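Local structure of VP5 (Halorubrum pleomorphic virus 2, 6QGI) at residues Leu144-Asn147 with Asn151-Glu154; Gly210-Val213 with Asp218-Val221; Gly180-Asp185 with Gly204-Gly209. The protein probably drives membrane fusion as the envelope protein of a haloarchaeal pleomorphic virus, bringing the viral and host membranes together during entry. All blocks are in the same frame, centred on the assembly; numbering follows the deposited sequence.

Contact 1 of 3, residues Leu144-Asn147 with Asn151-Glu154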
ATOM      1  N   LEU A 144       8.464 -23.949   4.673  1.00 16.81           N
ATOM      2  CA  LEU A 144       8.018 -25.099   3.872  1.00 16.62           C
ATOM      3  C   LEU A 144       9.225 -25.891   3.347  1.00 22.08           C
ATOM      4  O   LEU A 144       9.235 -27.117   3.436  1.00 22.29           O
ATOM      5  CB  LEU A 144       7.116 -24.640   2.712  1.00 15.72           C
ATOM      6  CG  LEU A 144       6.480 -25.735   1.848  1.00 20.59           C
ATOM      7  CD1 LEU A 144       5.356 -26.445   2.576  1.00 20.37           C
ATOM      8  CD2 LEU A 144       5.970 -25.171   0.549  1.00 21.99           C
ATOM      9  N   MET A 145      10.249 -25.171   2.832  1.00 19.81           N
ATOM     10  CA  MET A 145      11.532 -25.689   2.332  1.00 20.87           C
ATOM     11  C   MET A 145      11.339 -26.628   1.147  1.00 26.45           C
ATOM     12  O   MET A 145      12.144 -27.538   0.939  1.00 27.14           O
ATOM     13  CB  MET A 145      12.338 -26.387   3.453  1.00 23.93           C
ATOM     14  CG  MET A 145      12.595 -25.507   4.664  1.00 26.89           C
ATOM     15  SD  MET A 145      13.793 -24.203   4.344  1.00 30.91           S
ATOM     16  CE  MET A 145      15.319 -25.115   4.564  1.00 29.32           C
ATOM     17  N   LEU A 146      10.286 -26.386   0.358  1.00 23.50           N
ATOM     18  CA  LEU A 146       9.978 -27.182  -0.824  1.00 24.50           C
ATOM     19  C   LEU A 146      10.206 -26.392  -2.096  1.00 29.91           C
ATOM     20  O   LEU A 146      10.161 -25.160  -2.080  1.00 29.12           O
ATOM     21  CB  LEU A 146       8.520 -27.687  -0.801  1.00 23.90           C
ATOM     22  CG  LEU A 146       8.128 -28.750   0.216  1.00 28.29           C
ATOM     23  CD1 LEU A 146       6.679 -29.129   0.040  1.00 27.92           C
ATOM     24  CD2 LEU A 146       8.994 -29.991   0.100  1.00 31.53           C
ATOM     25  N   ASN A 147      10.421 -27.109  -3.203  1.00 28.14           N
ATOM     26  CA  ASN A 147      10.564 -26.520  -4.530  1.00 28.56           C
ATOM     27  C   ASN A 147       9.359 -26.961  -5.389  1.00 33.80           C
ATOM     28  O   ASN A 147       8.418 -27.559  -4.851  1.00 33.30           O
ATOM     29  CB  ASN A 147      11.919 -26.882  -5.169  1.00 28.78           C
ATOM     30  CG  ASN A 147      12.221 -28.360  -5.277  1.00 42.60           C
ATOM     31  OD1 ASN A 147      11.347 -29.194  -5.539  1.00 32.90           O
ATOM     32  ND2 ASN A 147      13.486 -28.712  -5.096  1.00 32.54           N
ATOM     33  N   ASN A 151       9.997 -31.347  -3.530  1.00 36.74           N
ATOM     34  CA  ASN A 151      11.210 -31.909  -2.941  1.00 37.42           C
ATOM     35  C   ASN A 151      11.807 -30.909  -1.964  1.00 38.60           C
ATOM     36  O   ASN A 151      11.611 -29.705  -2.134  1.00 37.27           O
ATOM     37  CB  ASN A 151      12.217 -32.280  -4.034  1.00 41.01           C
ATOM     38  CG  ASN A 151      12.048 -33.688  -4.544  1.00 68.15           C
ATOM     39  OD1 ASN A 151      12.510 -34.656  -3.931  1.00 66.11           O
ATOM     40  ND2 ASN A 151      11.380 -33.836  -5.675  1.00 60.30           N
ATOM     41  N   THR A 152      12.515 -31.394  -0.935  1.00 34.23           N
ATOM     42  CA  THR A 152      13.109 -30.519   0.069  1.00 32.88           C
ATOM     43  C   THR A 152      14.381 -29.869  -0.498  1.00 36.43           C
ATOM     44  O   THR A 152      15.274 -30.558  -0.993  1.00 37.18           O
ATOM     45  CB  THR A 152      13.352 -31.279   1.386  1.00 41.17           C
ATOM     46  OG1 THR A 152      12.119 -31.854   1.819  1.00 41.87           O
ATOM     47  CG2 THR A 152      13.893 -30.384   2.497  1.00 39.25           C
ATOM     48  N   ILE A 153      14.438 -28.528  -0.428  1.00 31.77           N
ATOM     49  CA  ILE A 153      15.585 -27.729  -0.878  1.00 31.65           C
ATOM     50  C   ILE A 153      16.755 -27.979   0.091  1.00 36.36           C
ATOM     51  O   ILE A 153      16.513 -28.323   1.254  1.00 36.22           O
ATOM     52  CB  ILE A 153      15.228 -26.218  -1.021  1.00 33.15           C
ATOM     53  CG1 ILE A 153      14.782 -25.585   0.325  1.00 32.29           C
ATOM     54  CG2 ILE A 153      14.184 -26.006  -2.129  1.00 33.02           C
ATOM     55  CD1 ILE A 153      14.979 -24.106   0.438  1.00 36.97           C
ATOM     56  N   GLU A 154      18.008 -27.849  -0.385  1.00 33.26           N
ATOM     57  CA  GLU A 154      19.190 -28.103   0.453  1.00 33.86           C
ATOM     58  C   GLU A 154      19.298 -27.086   1.598  1.00 35.55           C
ATOM     59  O   GLU A 154      19.619 -27.477   2.724  1.00 35.97           O
ATOM     60  CB  GLU A 154      20.482 -28.128  -0.371  1.00 36.64           C
ATOM     61  CG  GLU A 154      20.631 -29.377  -1.226  1.00 49.63           C
ATOM     62  CD  GLU A 154      22.013 -30.007  -1.245  1.00 82.51           C
ATOM     63  OE1 GLU A 154      23.011 -29.288  -1.005  1.00 83.21           O
ATOM     64  OE2 GLU A 154      22.096 -31.229  -1.510  1.00 82.54           O
TER
HETATM   65  O   HOH W   1      10.344 -29.970   3.307  1.00 24.40           O
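Ile153 and Met145 share the shortest polar link, from Ile153 N to Met145 O at 2.8 Å, with an N-H...O angle of 165° and the donor tilted somewhat from the carbonyl plane. A second backbone bond, Asn147 N to Asn151 O at 3.0 Å, is more bent at its hydrogen. Asn147 then adds a side-chain bond: its OD1 accepts from Asn151 N at 3.2 Å, although that donor stands 49° above the amide plane and misses the lone pairs. The torsion chi1 of 56° sets the Asn147 amide between its own backbone N and carbonyl carbon, which turns OD1 toward Asn151 N. Asparagine suits this place because a short amide can accept a backbone N-H where the chain turns round. Leu146 and Thr152 form a single beta bridge between these bonds, closing a loop on the way from helix 91-133 to strand 155-159. Their CA-H groups also contribute, Leu146 CA lying 3.3 Å from Asn151 O and Thr152 CA equally near Met145 O. On the wetter side, one water joins Leu144 O to Thr152 OG1, a use for a hydroxyl at an exposed position. Packing takes over on the buried side. Ile153 meets Met145 at about a right angle, CG1 lying 4.0 Å from Met145 CB, while Ile153 CG2 rests against Asn147 CB at 3.9 Å. Branched and wholly apolar, Ile153 fills both directions and also touches Leu206 of the adjoining loop.

Contact 2 of 3, residues Gly210-Val213 with Asp218-Val221. Unlike the reference sequence in segment 218-221: Asp218 (reference Asn).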
ATOM      1  N   GLY A 210       8.657 -17.260  -3.270  1.00 22.08           N
ATOM      2  CA  GLY A 210       9.290 -16.716  -2.080  1.00 21.59           C
ATOM      3  C   GLY A 210       9.149 -17.679  -0.924  1.00 25.25           C
ATOM      4  O   GLY A 210       8.394 -18.657  -1.034  1.00 25.65           O
ATOM      5  N   PRO A 211       9.877 -17.456   0.198  1.00 21.23           N
ATOM      6  CA  PRO A 211       9.761 -18.384   1.339  1.00 20.86           C
ATOM      7  C   PRO A 211       8.332 -18.507   1.858  1.00 23.20           C
ATOM      8  O   PRO A 211       7.582 -17.532   1.877  1.00 22.26           O
ATOM      9  CB  PRO A 211      10.670 -17.774   2.409  1.00 22.88           C
ATOM     10  CG  PRO A 211      11.538 -16.804   1.703  1.00 27.68           C
ATOM     11  CD  PRO A 211      10.819 -16.352   0.483  1.00 22.94           C
ATOM     12  N   THR A 212       7.956 -19.721   2.251  1.00 20.16           N
ATOM     13  CA  THR A 212       6.635 -19.998   2.801  1.00 19.02           C
ATOM     14  C   THR A 212       6.808 -20.183   4.303  1.00 22.29           C
ATOM     15  O   THR A 212       7.437 -21.146   4.743  1.00 20.34           O
ATOM     16  CB  THR A 212       5.995 -21.185   2.076  1.00 23.18           C
ATOM     17  OG1 THR A 212       5.765 -20.817   0.722  1.00 23.86           O
ATOM     18  CG2 THR A 212       4.693 -21.632   2.703  1.00 17.96           C
ATOM     19  N   VAL A 213       6.299 -19.221   5.081  1.00 20.82           N
ATOM     20  CA  VAL A 213       6.377 -19.273   6.542  1.00 21.71           C
ATOM     21  C   VAL A 213       5.106 -19.933   7.058  1.00 27.09           C
ATOM     22  O   VAL A 213       4.007 -19.505   6.722  1.00 26.34           O
ATOM     23  CB  VAL A 213       6.626 -17.890   7.190  1.00 25.28           C
ATOM     24  CG1 VAL A 213       6.692 -18.001   8.707  1.00 25.34           C
ATOM     25  CG2 VAL A 213       7.908 -17.269   6.658  1.00 25.52           C
ATOM     26  N   ASP A 218      -1.531 -22.509   9.655  1.00 26.95           N
ATOM     27  CA  ASP A 218      -1.615 -21.327   8.791  1.00 25.49           C
ATOM     28  C   ASP A 218      -0.239 -21.029   8.244  1.00 28.23           C
ATOM     29  O   ASP A 218       0.760 -21.185   8.944  1.00 27.80           O
ATOM     30  CB  ASP A 218      -2.195 -20.115   9.530  1.00 26.93           C
ATOM     31  CG  ASP A 218      -3.395 -20.455  10.385  1.00 42.15           C
ATOM     32  OD1 ASP A 218      -4.431 -20.879   9.818  1.00 43.45           O
ATOM     33  OD2 ASP A 218      -3.293 -20.324  11.626  1.00 49.43           O
ATOM     34  N   SER A 219      -0.188 -20.637   6.982  1.00 24.82           N
ATOM     35  CA  SER A 219       1.048 -20.380   6.270  1.00 24.76           C
ATOM     36  C   SER A 219       0.917 -19.158   5.367  1.00 26.23           C
ATOM     37  O   SER A 219      -0.202 -18.731   5.069  1.00 25.48           O
ATOM     38  CB  SER A 219       1.413 -21.613   5.448  1.00 31.34           C
ATOM     39  OG  SER A 219       2.604 -21.414   4.708  1.00 48.31           O
ATOM     40  N   LEU A 220       2.054 -18.588   4.934  1.00 21.30           N
ATOM     41  CA  LEU A 220       2.028 -17.440   4.037  1.00 20.47           C
ATOM     42  C   LEU A 220       3.290 -17.351   3.194  1.00 24.31           C
ATOM     43  O   LEU A 220       4.372 -17.731   3.642  1.00 24.24           O
ATOM     44  CB  LEU A 220       1.785 -16.107   4.785  1.00 19.99           C
ATOM     45  CG  LEU A 220       2.812 -15.649   5.823  1.00 24.55           C
ATOM     46  CD1 LEU A 220       3.946 -14.864   5.179  1.00 24.44           C
ATOM     47  CD2 LEU A 220       2.161 -14.782   6.835  1.00 27.14           C
ATOM     48  N   VAL A 221       3.141 -16.810   1.980  1.00 20.53           N
ATOM     49  CA  VAL A 221       4.240 -16.558   1.053  1.00 19.93           C
ATOM     50  C   VAL A 221       4.511 -15.060   1.072  1.00 23.04           C
ATOM     51  O   VAL A 221       3.579 -14.252   1.075  1.00 22.11           O
ATOM     52  CB  VAL A 221       3.979 -17.087  -0.382  1.00 23.04           C
ATOM     53  CG1 VAL A 221       5.242 -17.020  -1.236  1.00 22.84           C
ATOM     54  CG2 VAL A 221       3.459 -18.509  -0.342  1.00 23.29           C
TER
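Val213 and Leu220 form the hydrogen-bonded pair of a beta hairpin made by strands 212-215 and 218-221. Two backbone bonds join them: Val213 N to Leu220 O and Leu220 N to Val213 O, each 2.8 Å long. Their side chains leave the hairpin on the face that helix 37-60 covers, the more closely packed side, where Val213 is buried. Val213 lies on Ala48 there, and Leu220 on Tyr45 and Lys49. A beta-branched valine suits an extended strand, and the longer leucine spreads over the helix surface. With chi1 at 62°, Leu220 CG sits between its backbone N and carbonyl carbon, which brings CG within 4.1 Å of Val213 O.

The other face, looser in that it is more open to solvent, carries Thr212 and Val221, a non-hydrogen-bonded pair in which the CA atoms lie closer, 4.5 Å from Thr212 CA to Val221 CA. Both residues are partly exposed; their side chains cross at a slant and meet closely, Val221 CG2 lying 3.4 Å from Thr212 OG1. Threonine is beta-branched, which suits a strand, and its hydroxyl suits a border with solvent; here it faces the side chain of Asn208, a probable polar partner. Contacts run on past this pair: Val221 CA directs its hydrogen at Pro211 O over 3.6 Å, and the CG1 methyl of Val221 rests on Gly210 O. Ser219, toward the hairpin's turn, is exposed, and a small polar residue is at home there. In the modelled position its hydroxyl, anti to the backbone N, appears to add a second donor to Val213 O: Ser219 OG approaches at 3.1 Å from above the carbonyl plane, 63° out of it.

Contact 3 of 3, residues Gly180-Asp185 with Gly204-Gly209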
ATOM      1  N   GLY A 180      19.806  -7.023  -1.745  1.00 22.10           N
ATOM      2  CA  GLY A 180      19.751  -8.289  -1.031  1.00 21.96           C
ATOM      3  C   GLY A 180      19.155  -9.402  -1.864  1.00 25.37           C
ATOM      4  O   GLY A 180      18.272  -9.147  -2.690  1.00 24.06           O
ATOM      5  N   THR A 181      19.658 -10.642  -1.679  1.00 22.04           N
ATOM      6  CA  THR A 181      19.152 -11.784  -2.442  1.00 21.32           C
ATOM      7  C   THR A 181      18.630 -12.898  -1.553  1.00 25.05           C
ATOM      8  O   THR A 181      19.184 -13.164  -0.484  1.00 25.03           O
ATOM      9  CB  THR A 181      20.203 -12.369  -3.405  1.00 24.94           C
ATOM     10  OG1 THR A 181      21.306 -12.906  -2.670  1.00 23.24           O
ATOM     11  CG2 THR A 181      20.659 -11.387  -4.460  1.00 21.15           C
ATOM     12  N   VAL A 182      17.568 -13.558  -2.029  1.00 21.17           N
ATOM     13  CA  VAL A 182      16.975 -14.741  -1.415  1.00 21.04           C
ATOM     14  C   VAL A 182      17.633 -15.920  -2.142  1.00 27.35           C
ATOM     15  O   VAL A 182      17.466 -16.071  -3.351  1.00 26.93           O
ATOM     16  CB  VAL A 182      15.423 -14.749  -1.472  1.00 23.26           C
ATOM     17  CG1 VAL A 182      14.856 -15.981  -0.776  1.00 23.27           C
ATOM     18  CG2 VAL A 182      14.843 -13.477  -0.861  1.00 21.88           C
ATOM     19  N   GLU A 183      18.449 -16.690  -1.416  1.00 26.11           N
ATOM     20  CA  GLU A 183      19.237 -17.809  -1.932  1.00 27.26           C
ATOM     21  C   GLU A 183      18.584 -19.164  -1.673  1.00 31.07           C
ATOM     22  O   GLU A 183      18.137 -19.435  -0.558  1.00 30.43           O
ATOM     23  CB  GLU A 183      20.630 -17.775  -1.279  1.00 29.70           C
ATOM     24  CG  GLU A 183      21.651 -18.762  -1.819  1.00 39.12           C
ATOM     25  CD  GLU A 183      23.036 -18.655  -1.204  1.00 59.33           C
ATOM     26  OE1 GLU A 183      23.784 -19.656  -1.272  1.00 56.95           O
ATOM     27  OE2 GLU A 183      23.382 -17.576  -0.668  1.00 49.03           O
ATOM     28  N   VAL A 184      18.571 -20.023  -2.708  1.00 28.12           N
ATOM     29  CA  VAL A 184      18.094 -21.407  -2.654  1.00 27.99           C
ATOM     30  C   VAL A 184      19.306 -22.279  -2.940  1.00 34.69           C
ATOM     31  O   VAL A 184      19.767 -22.307  -4.081  1.00 34.85           O
ATOM     32  CB  VAL A 184      16.912 -21.711  -3.621  1.00 30.62           C
ATOM     33  CG1 VAL A 184      16.457 -23.167  -3.498  1.00 30.81           C
ATOM     34  CG2 VAL A 184      15.743 -20.768  -3.388  1.00 28.66           C
ATOM     35  N   ASP A 185      19.855 -22.939  -1.902  1.00 33.47           N
ATOM     36  CA  ASP A 185      21.025 -23.813  -2.037  1.00 35.69           C
ATOM     37  C   ASP A 185      20.637 -25.100  -2.765  1.00 41.49           C
ATOM     38  O   ASP A 185      19.666 -25.760  -2.385  1.00 40.25           O
ATOM     39  CB  ASP A 185      21.640 -24.126  -0.662  1.00 38.22           C
ATOM     40  CG  ASP A 185      23.010 -24.777  -0.704  1.00 52.22           C
ATOM     41  OD1 ASP A 185      23.080 -26.005  -0.926  1.00 54.64           O
ATOM     42  OD2 ASP A 185      24.012 -24.065  -0.484  1.00 58.85           O
ATOM     43  N   GLY A 204      13.233 -26.003  -9.770  1.00 33.17           N
ATOM     44  CA  GLY A 204      14.210 -25.866  -8.693  1.00 33.16           C
ATOM     45  C   GLY A 204      13.926 -24.686  -7.783  1.00 35.99           C
ATOM     46  O   GLY A 204      14.494 -24.591  -6.692  1.00 35.55           O
ATOM     47  N   ASP A 205      13.058 -23.769  -8.234  1.00 31.78           N
ATOM     48  CA  ASP A 205      12.670 -22.576  -7.479  1.00 30.41           C
ATOM     49  C   ASP A 205      11.738 -22.929  -6.330  1.00 32.24           C
ATOM     50  O   ASP A 205      11.021 -23.929  -6.426  1.00 32.41           O
ATOM     51  CB  ASP A 205      11.998 -21.554  -8.412  1.00 32.01           C
ATOM     52  CG  ASP A 205      12.922 -20.998  -9.473  1.00 48.62           C
ATOM     53  OD1 ASP A 205      14.085 -21.431  -9.530  1.00 52.79           O
ATOM     54  OD2 ASP A 205      12.478 -20.142 -10.249  1.00 52.54           O
ATOM     55  N   LEU A 206      11.730 -22.098  -5.261  1.00 26.75           N
ATOM     56  CA  LEU A 206      10.843 -22.269  -4.101  1.00 25.36           C
ATOM     57  C   LEU A 206       9.420 -22.486  -4.611  1.00 28.17           C
ATOM     58  O   LEU A 206       8.980 -21.739  -5.490  1.00 27.54           O
ATOM     59  CB  LEU A 206      10.896 -21.047  -3.155  1.00 24.30           C
ATOM     60  CG  LEU A 206      12.180 -20.801  -2.370  1.00 28.81           C
ATOM     61  CD1 LEU A 206      12.181 -19.416  -1.767  1.00 27.68           C
ATOM     62  CD2 LEU A 206      12.390 -21.841  -1.278  1.00 31.21           C
ATOM     63  N   LYS A 207       8.746 -23.544  -4.131  1.00 23.91           N
ATOM     64  CA  LYS A 207       7.411 -23.970  -4.557  1.00 23.14           C
ATOM     65  C   LYS A 207       6.475 -22.803  -4.877  1.00 25.61           C
ATOM     66  O   LYS A 207       5.740 -22.872  -5.861  1.00 26.54           O
ATOM     67  CB  LYS A 207       6.757 -24.864  -3.488  1.00 25.34           C
ATOM     68  CG  LYS A 207       5.617 -25.716  -4.029  1.00 31.94           C
ATOM     69  CD  LYS A 207       4.710 -26.208  -2.930  1.00 35.59           C
ATOM     70  CE  LYS A 207       3.434 -26.762  -3.504  1.00 42.59           C
ATOM     71  NZ  LYS A 207       2.481 -27.150  -2.436  1.00 50.77           N
ATOM     72  N   ASN A 208       6.517 -21.741  -4.067  1.00 19.60           N
ATOM     73  CA  ASN A 208       5.632 -20.600  -4.224  1.00 17.72           C
ATOM     74  C   ASN A 208       6.394 -19.302  -4.474  1.00 21.07           C
ATOM     75  O   ASN A 208       5.874 -18.225  -4.193  1.00 19.30           O
ATOM     76  CB  ASN A 208       4.746 -20.478  -2.988  1.00 16.04           C
ATOM     77  CG  ASN A 208       4.025 -21.744  -2.619  1.00 27.81           C
ATOM     78  OD1 ASN A 208       3.524 -22.478  -3.474  1.00 20.29           O
ATOM     79  ND2 ASN A 208       3.964 -22.030  -1.335  1.00 21.58           N
ATOM     80  N   GLY A 209       7.598 -19.420  -5.029  1.00 19.68           N
ATOM     81  CA  GLY A 209       8.450 -18.301  -5.411  1.00 20.06           C
ATOM     82  C   GLY A 209       9.318 -17.755  -4.306  1.00 25.71           C
ATOM     83  O   GLY A 209      10.547 -17.740  -4.417  1.00 26.70           O
TER
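Strand 176-186, the strand to which the other three of a small four-stranded antiparallel sheet are all paired, turns Val182 and Val184 toward Leu206 in the loop that leads to strand 212-215. The closest apolar approach is Val184 CG2 to Leu206 CG, 3.7 Å, and the two side chains lie at a slant to each other. Both CD1 and CD2 of Leu206 also come within 4.1 Å of that same methyl, which therefore sits against the fork of the leucine. Val184 has chi1 of -179°, placing CG2 beside the backbone N to face Leu206, while CG1, anti to the backbone N, points to the earlier part of the same loop, 4.0 Å from Gly204 O. Val182 contributes less, its CG1 lying 4.5 Å from Leu206 CD1. Strand alternation explains the pattern: Glu183, between the two valines, points to the opposite side and bonds Asn159, so that the side chains of this segment facing the loop are those of Val182 and Val184. Leu206 also opens a type I beta turn that runs to Gly209, closed by the bond from Gly209 N to Leu206 O at 2.7 Å. Gly209 has a positive phi of 85°, which a residue without a CB accepts readily. The turn carries Lys207 out toward solvent, while the end of the Leu206 side chain swings nearer the strand. Tyr193 OH bonds Leu206 N and so helps to fix the loop over the sheet. Ile153 touches both Val184 and Leu206, and Leu156 touches Val182 and Leu206.

Contact 3 is the most buried of the three and rests mainly on apolar side chains, whereas contacts 1 and 2 are partly exposed and held chiefly by backbone hydrogen bonds. Contact 1 closes a loop with an asparagine side chain and a water, while contact 2 is a regular hairpin whose one face lies on helix 37-60. All three lie on the same side of the chain's centre, and the loop 204-209 of contact 3 runs straight into segment 210-213 of contact 2. Leu146 O probably accepts from Lys207 N at 3.0 Å, joining contacts 1 and 3, and Leu144 N probably bonds Thr212 O, joining contacts 1 and 2. Between contacts 2 and 3, Pro211 packs against Leu206 and Val182.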